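Long-range contacts in ComZ (Thermus thermophilus, PDB 6QVI), which probably serves as a DNA receptor at the tip of the competence pilus, where it would help capture DNA for natural transformation: residues 32-36 and 515-519; 388-392 and 428-433; 456-462 and 472-478. All coordinates share one frame. Residues are numbered along the deposited sequence.

Overall arrangement
Contact 1 lies apart: its centre is about 33 Å from that of contact 2 and 38 Å from that of contact 3, on the opposite side of the chain's centre. It is a surface contact of the pilin-like domain, joining the N-terminal helix to the C-terminal strand through aromatic side chains, without a hydrogen bond. Contacts 2 and 3 both reach the large mixed sheet of the beta-solenoid, their centres about 23 Å apart. Contact 2 is buried and joins strand 387-392 to the loop before strand 432-437 and that strand's first residues through side chains and one histidine hydrogen bond. Contact 3, partly buried, is a backbone hydrogen-bond ladder pairing strands 457-461 and 474-478 in parallel.

Contact 1: 32-36 and 515-519; sequences LFQQY and KPVFQ
This is a helix-on-sheet contact at the surface of the pilin-like domain, where helix 12-40 runs antiparallel alongside the start of strand 517-529. Residues 32-36 are regular helix, with Tyr36 N hydrogen-bonded to Leu32 O at 2.9 Å; residues 517-519 are extended, after a loop ending at Pro516. The two short axes make 168° and approach to 9.9 Å, with Phe33 CA 7.2 Å from Phe518 CA. No hydrogen bond crosses; the 278 Å² buried comes mainly from three aromatics, all with chi1 t. Phe518 points at the helix, and Phe33 presents its edge to that ring's face in a T-shaped pair (centroids 5.2 Å, planes 81°). Phe33 CB also lies over the Phe518 face, 4.2 Å from its centroid. A second CH-pi contact puts Phe518 CB 4.1 Å from the Tyr36 centroid. Tyr36 reaches on to Pro516, its OH 3.3 Å from Pro516 CB, while Leu32 CG meets Phe518 CE1 at 4.5 Å. Strand 120-130, the antiparallel neighbour of 517-529, extends the patch with Phe127 and Ile129. A helix near the N-terminus packed against an antiparallel sheet, here through an aromatic cluster, is the hallmark of the type IV pilin and pseudopilin fold.

Contact 2: 388-392 and 428-433; sequences DYRAQ and FPNHAL
One hydrogen bond crosses between the segments: backbone Ala391 N donates to His431 NE2 (3.1 Å, 140° at the hydrogen). His431, with chi1 t, carries its imidazole to strand 388-392, and its ND1 is held by Gly426 O. The hydroxyl of Tyr389 is hydrogen-bonded to Met449 O; Tyr389 OH also lies 3.2 Å from Leu433 N and 3.6 Å from Phe428 CE1. Among the aromatic contacts, the edge of Tyr389 (chi1 p) meets the face of His431 (centroids 5.0 Å, planes 74°). Leu433 CB covers a face of the tyrosine ring in a CH-pi contact, 3.6 Å from the centroid and 8° off the normal. These contacts join two sheets of the beta-solenoid domain: 387-392 lies between strands 366-371 and 419-421, whereas 432-437 belongs to the large sheet, beside 398-406. Its lead-in, 428-431, is loop or turn with a cis peptide before Pro429, and the chain becomes extended at Ala432 and Leu433. Strand 388-392 is extended throughout, pointing Tyr389 and Ala391 toward 428-433 and Arg390 away. Apolar packing follows the closest CA pair, Ala391 and Leu433, 6.3 Å apart: Ala391 CB touches Leu433 CD1 at 4.3 Å, and both side chains meet Ala399.

Contact 3: 456-462 and 472-478; sequences GTFRVVK and SNQFCTT
Backbone hydrogen bonds alternate along two parallel strands, 457-461 and 474-478: Phe458 N to Gln474 O (2.8 Å), Cys476 N to Phe458 O (3.1 Å), Val460 N to Cys476 O (3.1 Å), Thr478 N to Val460 O (2.9 Å) and Lys462 N to Thr478 O (3.2 Å). At the corners by Gly456 and Asn473 the ladder frays into weak bonds, Gly456 O receiving Asn473 N at 3.2 Å and Gln474 N at 3.3 Å. The axes lie 4.6 Å apart, crossing at -18°, and the register pairs Thr457 with Gln474 through Val461 with Thr478. Phe458 (t), Val460, Phe475 (t) and Thr477 share one face. There Phe458 CD2 lies 3.8 Å from Phe475 CE2, the rings slid apart, and Val460 CG1 is 4.1 Å from Phe475 CZ. Thr457, Arg459, Val461, Gln474, Cys476 and Thr478 take the other, where Arg459 salt-bridges Asp440 and Cys476 is disulfide-bonded to Cys486. Backbone hydrogen bonds thus join the coils of this beta-solenoid, a largely apolar face turning to Val470, Ala492 and Val494.

Contact 1: 32-36 and 515-519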
# COMPACT_ATOMS: atom_id res chain seq x y z
N LEU A 32 -20.19 -9.28 -11.81
CA LEU A 32 -19.29 -9.90 -10.86
C LEU A 32 -17.85 -9.48 -11.15
O LEU A 32 -17.13 -9.01 -10.26
CB LEU A 32 -19.46 -11.41 -10.91
CG LEU A 32 -18.93 -12.21 -9.72
CD1 LEU A 32 -19.54 -11.66 -8.43
CD2 LEU A 32 -19.21 -13.71 -9.86
N PHE A 33 -17.44 -9.56 -12.42
CA PHE A 33 -16.14 -9.06 -12.82
C PHE A 33 -16.00 -7.58 -12.48
O PHE A 33 -14.90 -7.12 -12.16
CB PHE A 33 -15.90 -9.28 -14.32
CG PHE A 33 -14.58 -8.73 -14.83
CD1 PHE A 33 -14.52 -7.49 -15.45
CD2 PHE A 33 -13.40 -9.43 -14.67
CE1 PHE A 33 -13.31 -6.97 -15.93
CE2 PHE A 33 -12.17 -8.89 -15.11
CZ PHE A 33 -12.13 -7.68 -15.73
N GLN A 34 -17.09 -6.82 -12.57
CA GLN A 34 -16.95 -5.40 -12.28
C GLN A 34 -16.81 -5.17 -10.78
O GLN A 34 -16.10 -4.26 -10.34
CB GLN A 34 -18.13 -4.60 -12.82
CG GLN A 34 -17.78 -3.13 -12.81
CD GLN A 34 -18.98 -2.22 -12.79
OE1 GLN A 34 -19.59 -2.01 -11.73
NE2 GLN A 34 -19.29 -1.63 -13.92
N GLN A 35 -17.43 -6.02 -9.97
CA GLN A 35 -17.17 -6.01 -8.54
C GLN A 35 -15.73 -6.41 -8.26
O GLN A 35 -15.17 -5.99 -7.24
CB GLN A 35 -18.16 -6.93 -7.83
CG GLN A 35 -19.54 -6.31 -7.67
CD GLN A 35 -19.61 -5.43 -6.43
OE1 GLN A 35 -19.24 -5.87 -5.35
NE2 GLN A 35 -20.04 -4.19 -6.60
N TYR A 36 -15.13 -7.21 -9.15
CA TYR A 36 -13.73 -7.60 -8.98
C TYR A 36 -12.77 -6.47 -9.34
O TYR A 36 -11.73 -6.32 -8.70
CB TYR A 36 -13.42 -8.84 -9.82
CG TYR A 36 -11.95 -8.93 -10.20
CD1 TYR A 36 -11.50 -8.50 -11.44
CD2 TYR A 36 -11.01 -9.44 -9.30
CE1 TYR A 36 -10.17 -8.58 -11.78
CE2 TYR A 36 -9.66 -9.53 -9.63
CZ TYR A 36 -9.25 -9.10 -10.88
OH TYR A 36 -7.91 -9.18 -11.24
N LYS A 515 -2.31 -12.30 -5.22
CA LYS A 515 -2.30 -12.15 -6.68
C LYS A 515 -3.72 -11.92 -7.21
O LYS A 515 -4.67 -12.47 -6.68
CB LYS A 515 -1.67 -13.38 -7.33
CG LYS A 515 -0.29 -13.09 -7.93
CD LYS A 515 0.45 -14.33 -8.41
CE LYS A 515 1.41 -13.97 -9.55
NZ LYS A 515 1.82 -15.15 -10.36
N PRO A 516 -3.88 -11.06 -8.22
CA PRO A 516 -5.22 -10.83 -8.80
C PRO A 516 -5.66 -11.94 -9.75
O PRO A 516 -4.97 -12.27 -10.71
CB PRO A 516 -5.06 -9.49 -9.52
CG PRO A 516 -3.56 -9.44 -9.91
CD PRO A 516 -2.84 -10.20 -8.82
N VAL A 517 -6.83 -12.53 -9.48
CA VAL A 517 -7.35 -13.63 -10.29
C VAL A 517 -8.86 -13.48 -10.44
O VAL A 517 -9.57 -13.17 -9.48
CB VAL A 517 -6.96 -15.00 -9.70
CG1 VAL A 517 -7.89 -16.09 -10.19
CG2 VAL A 517 -5.54 -15.34 -10.08
N PHE A 518 -9.33 -13.63 -11.68
CA PHE A 518 -10.75 -13.79 -12.01
C PHE A 518 -10.80 -14.91 -13.05
O PHE A 518 -10.69 -14.65 -14.26
CB PHE A 518 -11.39 -12.48 -12.51
CG PHE A 518 -12.82 -12.63 -12.79
CD1 PHE A 518 -13.78 -12.43 -11.79
CD2 PHE A 518 -13.23 -13.07 -14.05
CE1 PHE A 518 -15.15 -12.61 -12.08
CE2 PHE A 518 -14.58 -13.27 -14.34
CZ PHE A 518 -15.54 -13.06 -13.35
N GLN A 519 -10.95 -16.15 -12.60
CA GLN A 519 -10.81 -17.27 -13.51
C GLN A 519 -12.04 -18.18 -13.47
O GLN A 519 -12.54 -18.52 -12.40
CB GLN A 519 -9.52 -18.03 -13.23
CG GLN A 519 -9.58 -19.45 -13.73
CD GLN A 519 -8.24 -19.95 -14.18
OE1 GLN A 519 -7.76 -19.55 -15.25
NE2 GLN A 519 -7.67 -20.88 -13.44

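Contact 2: 388-392 and 428-433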
# COMPACT_ATOMS: atom_id res chain seq x y z
N ASP A 388 10.42 22.96 2.18
CA ASP A 388 9.17 22.70 1.54
C ASP A 388 9.49 22.01 0.26
O ASP A 388 10.48 22.33 -0.37
CB ASP A 388 8.51 24.02 1.18
CG ASP A 388 7.38 24.36 2.09
OD1 ASP A 388 7.46 24.02 3.28
OD2 ASP A 388 6.44 25.00 1.61
N TYR A 389 8.66 21.09 -0.17
CA TYR A 389 8.99 20.44 -1.41
C TYR A 389 7.92 20.60 -2.42
O TYR A 389 6.82 20.94 -2.09
CB TYR A 389 9.36 18.99 -1.21
CG TYR A 389 8.25 18.05 -0.86
CD1 TYR A 389 7.25 17.78 -1.75
CD2 TYR A 389 8.24 17.39 0.34
CE1 TYR A 389 6.25 16.90 -1.43
CE2 TYR A 389 7.24 16.52 0.67
CZ TYR A 389 6.26 16.27 -0.22
OH TYR A 389 5.28 15.40 0.11
N ARG A 390 8.29 20.40 -3.67
CA ARG A 390 7.39 20.47 -4.78
C ARG A 390 7.90 19.39 -5.68
O ARG A 390 9.08 19.34 -5.95
CB ARG A 390 7.52 21.80 -5.49
CG ARG A 390 7.12 23.01 -4.69
CD ARG A 390 7.64 24.28 -5.33
NE ARG A 390 6.67 24.92 -6.20
CZ ARG A 390 6.38 26.21 -6.16
NH1 ARG A 390 7.01 26.98 -5.29
NH2 ARG A 390 5.48 26.72 -6.97
N ALA A 391 7.03 18.53 -6.17
CA ALA A 391 7.49 17.46 -7.02
C ALA A 391 6.54 17.11 -8.11
O ALA A 391 5.36 17.09 -7.90
CB ALA A 391 7.73 16.24 -6.18
N GLN A 392 7.07 16.79 -9.28
CA GLN A 392 6.21 16.41 -10.36
C GLN A 392 6.95 15.57 -11.34
O GLN A 392 8.14 15.54 -11.36
CB GLN A 392 5.65 17.62 -11.06
CG GLN A 392 6.65 18.71 -11.37
CD GLN A 392 6.10 19.67 -12.40
OE1 GLN A 392 5.50 19.26 -13.39
NE2 GLN A 392 6.31 20.95 -12.18
N PHE A 428 -1.01 17.26 0.23
CA PHE A 428 -0.94 15.84 0.50
C PHE A 428 -2.35 15.25 0.60
O PHE A 428 -3.23 15.84 1.22
CB PHE A 428 -0.22 15.59 1.81
CG PHE A 428 0.65 14.38 1.81
CD1 PHE A 428 1.75 14.31 0.97
CD2 PHE A 428 0.36 13.30 2.62
CE1 PHE A 428 2.57 13.19 0.96
CE2 PHE A 428 1.16 12.17 2.61
CZ PHE A 428 2.28 12.12 1.78
N PRO A 429 -2.58 14.06 0.03
CA PRO A 429 -1.54 13.29 -0.64
C PRO A 429 -1.61 13.41 -2.16
O PRO A 429 -1.23 12.46 -2.85
CB PRO A 429 -1.83 11.86 -0.21
CG PRO A 429 -3.35 11.84 0.00
CD PRO A 429 -3.83 13.29 0.11
N ASN A 430 -2.12 14.53 -2.62
CA ASN A 430 -2.11 14.72 -4.02
C ASN A 430 -0.78 15.38 -4.34
O ASN A 430 -0.65 15.87 -5.43
CB ASN A 430 -3.22 15.65 -4.43
CG ASN A 430 -4.57 14.99 -4.37
OD1 ASN A 430 -4.69 13.87 -3.91
ND2 ASN A 430 -5.59 15.69 -4.83
N HIS A 431 0.23 15.29 -3.50
CA HIS A 431 1.49 15.90 -3.79
C HIS A 431 2.44 15.24 -2.85
O HIS A 431 2.48 15.59 -1.70
CB HIS A 431 1.41 17.35 -3.46
CG HIS A 431 2.69 18.07 -3.64
ND1 HIS A 431 2.96 19.26 -3.00
CD2 HIS A 431 3.78 17.78 -4.38
CE1 HIS A 431 4.16 19.67 -3.35
NE2 HIS A 431 4.68 18.79 -4.18
N ALA A 432 3.21 14.30 -3.34
CA ALA A 432 4.09 13.57 -2.47
C ALA A 432 5.47 13.36 -2.99
O ALA A 432 5.69 13.17 -4.16
CB ALA A 432 3.47 12.23 -2.18
N LEU A 433 6.43 13.37 -2.09
CA LEU A 433 7.81 13.11 -2.44
C LEU A 433 8.23 11.87 -1.70
O LEU A 433 8.08 11.79 -0.47
CB LEU A 433 8.72 14.29 -2.07
CG LEU A 433 10.20 14.05 -2.36
CD1 LEU A 433 10.36 13.75 -3.83
CD2 LEU A 433 11.02 15.27 -1.95

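Contact 3: 456-462 and 472-478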
# COMPACT_ATOMS: atom_id res chain seq x y z
N GLY A 456 17.78 -0.51 5.24
CA GLY A 456 18.36 -0.90 6.50
C GLY A 456 17.41 -0.63 7.65
O GLY A 456 16.39 -1.33 7.76
N THR A 457 17.66 0.38 8.47
CA THR A 457 16.76 0.68 9.58
C THR A 457 16.30 2.13 9.47
O THR A 457 17.04 3.01 9.03
CB THR A 457 17.40 0.40 10.98
OG1 THR A 457 18.09 1.57 11.46
CG2 THR A 457 18.34 -0.84 10.94
N PHE A 458 15.14 2.41 10.01
CA PHE A 458 14.67 3.76 10.00
C PHE A 458 14.63 4.25 11.40
O PHE A 458 13.87 3.74 12.17
CB PHE A 458 13.29 3.77 9.46
CG PHE A 458 12.55 5.02 9.73
CD1 PHE A 458 12.39 5.92 8.76
CD2 PHE A 458 12.00 5.24 10.93
CE1 PHE A 458 11.70 7.07 8.98
CE2 PHE A 458 11.30 6.38 11.17
CZ PHE A 458 11.15 7.29 10.19
N ARG A 459 15.46 5.23 11.74
CA ARG A 459 15.53 5.78 13.07
C ARG A 459 14.75 7.05 13.17
O ARG A 459 14.63 7.78 12.24
CB ARG A 459 16.95 6.08 13.48
CG ARG A 459 17.81 4.86 13.64
CD ARG A 459 19.10 5.15 14.36
NE ARG A 459 19.80 3.91 14.62
CZ ARG A 459 20.44 3.25 13.69
NH1 ARG A 459 20.47 3.72 12.47
NH2 ARG A 459 21.05 2.12 13.97
N VAL A 460 14.24 7.30 14.35
CA VAL A 460 13.46 8.48 14.59
C VAL A 460 13.62 8.82 16.06
O VAL A 460 13.91 7.98 16.87
CB VAL A 460 12.03 8.22 14.22
CG1 VAL A 460 11.43 7.20 15.14
CG2 VAL A 460 11.22 9.48 14.15
N VAL A 461 13.48 10.08 16.38
CA VAL A 461 13.63 10.59 17.73
C VAL A 461 12.26 10.71 18.39
O VAL A 461 11.26 11.02 17.73
CB VAL A 461 14.35 11.94 17.68
CG1 VAL A 461 15.87 11.73 17.53
CG2 VAL A 461 13.85 12.65 16.44
N LYS A 462 12.20 10.46 19.70
CA LYS A 462 10.98 10.71 20.47
C LYS A 462 10.42 12.10 20.15
O LYS A 462 11.15 13.08 20.10
CB LYS A 462 11.28 10.64 21.97
CG LYS A 462 12.38 9.67 22.39
CD LYS A 462 12.90 10.01 23.82
CE LYS A 462 13.18 8.73 24.64
NZ LYS A 462 13.03 8.91 26.11
N SER A 472 10.63 -0.64 6.05
CA SER A 472 12.02 -0.76 6.42
C SER A 472 12.27 -2.10 7.08
O SER A 472 11.37 -2.72 7.63
CB SER A 472 12.44 0.40 7.33
OG SER A 472 12.13 0.09 8.68
N ASN A 473 13.53 -2.50 7.08
CA ASN A 473 13.87 -3.79 7.62
C ASN A 473 13.86 -3.77 9.13
O ASN A 473 13.58 -4.81 9.74
CB ASN A 473 15.24 -4.21 7.09
CG ASN A 473 15.52 -5.65 7.36
OD1 ASN A 473 16.04 -6.01 8.42
ND2 ASN A 473 15.14 -6.51 6.41
N GLN A 474 14.08 -2.59 9.73
CA GLN A 474 14.02 -2.39 11.17
C GLN A 474 13.60 -0.95 11.45
O GLN A 474 13.96 -0.03 10.73
CB GLN A 474 15.37 -2.65 11.84
CG GLN A 474 15.70 -4.08 12.15
CD GLN A 474 16.90 -4.18 13.10
OE1 GLN A 474 17.81 -4.98 12.89
NE2 GLN A 474 16.89 -3.37 14.17
N PHE A 475 12.88 -0.77 12.54
CA PHE A 475 12.39 0.52 12.97
C PHE A 475 12.96 0.70 14.35
O PHE A 475 13.00 -0.23 15.11
CB PHE A 475 10.89 0.49 13.04
CG PHE A 475 10.25 1.78 13.42
CD1 PHE A 475 10.18 2.15 14.72
CD2 PHE A 475 9.67 2.55 12.49
CE1 PHE A 475 9.58 3.31 15.06
CE2 PHE A 475 9.06 3.72 12.83
CZ PHE A 475 9.01 4.09 14.11
N CYS A 476 13.41 1.90 14.66
CA CYS A 476 14.04 2.18 15.93
C CYS A 476 13.84 3.60 16.41
O CYS A 476 13.82 4.51 15.64
CB CYS A 476 15.51 1.88 15.76
SG CYS A 476 16.62 2.47 17.01
N THR A 477 13.67 3.76 17.71
CA THR A 477 13.45 5.08 18.27
C THR A 477 14.59 5.44 19.16
O THR A 477 15.16 4.60 19.79
CB THR A 477 12.18 5.08 19.08
OG1 THR A 477 11.19 4.40 18.34
CG2 THR A 477 11.70 6.45 19.28
N THR A 478 14.94 6.71 19.22
CA THR A 478 16.06 7.08 20.05
C THR A 478 15.71 8.19 20.96
O THR A 478 14.76 8.92 20.71
CB THR A 478 17.19 7.62 19.21
OG1 THR A 478 16.64 8.42 18.17
CG2 THR A 478 17.96 6.50 18.65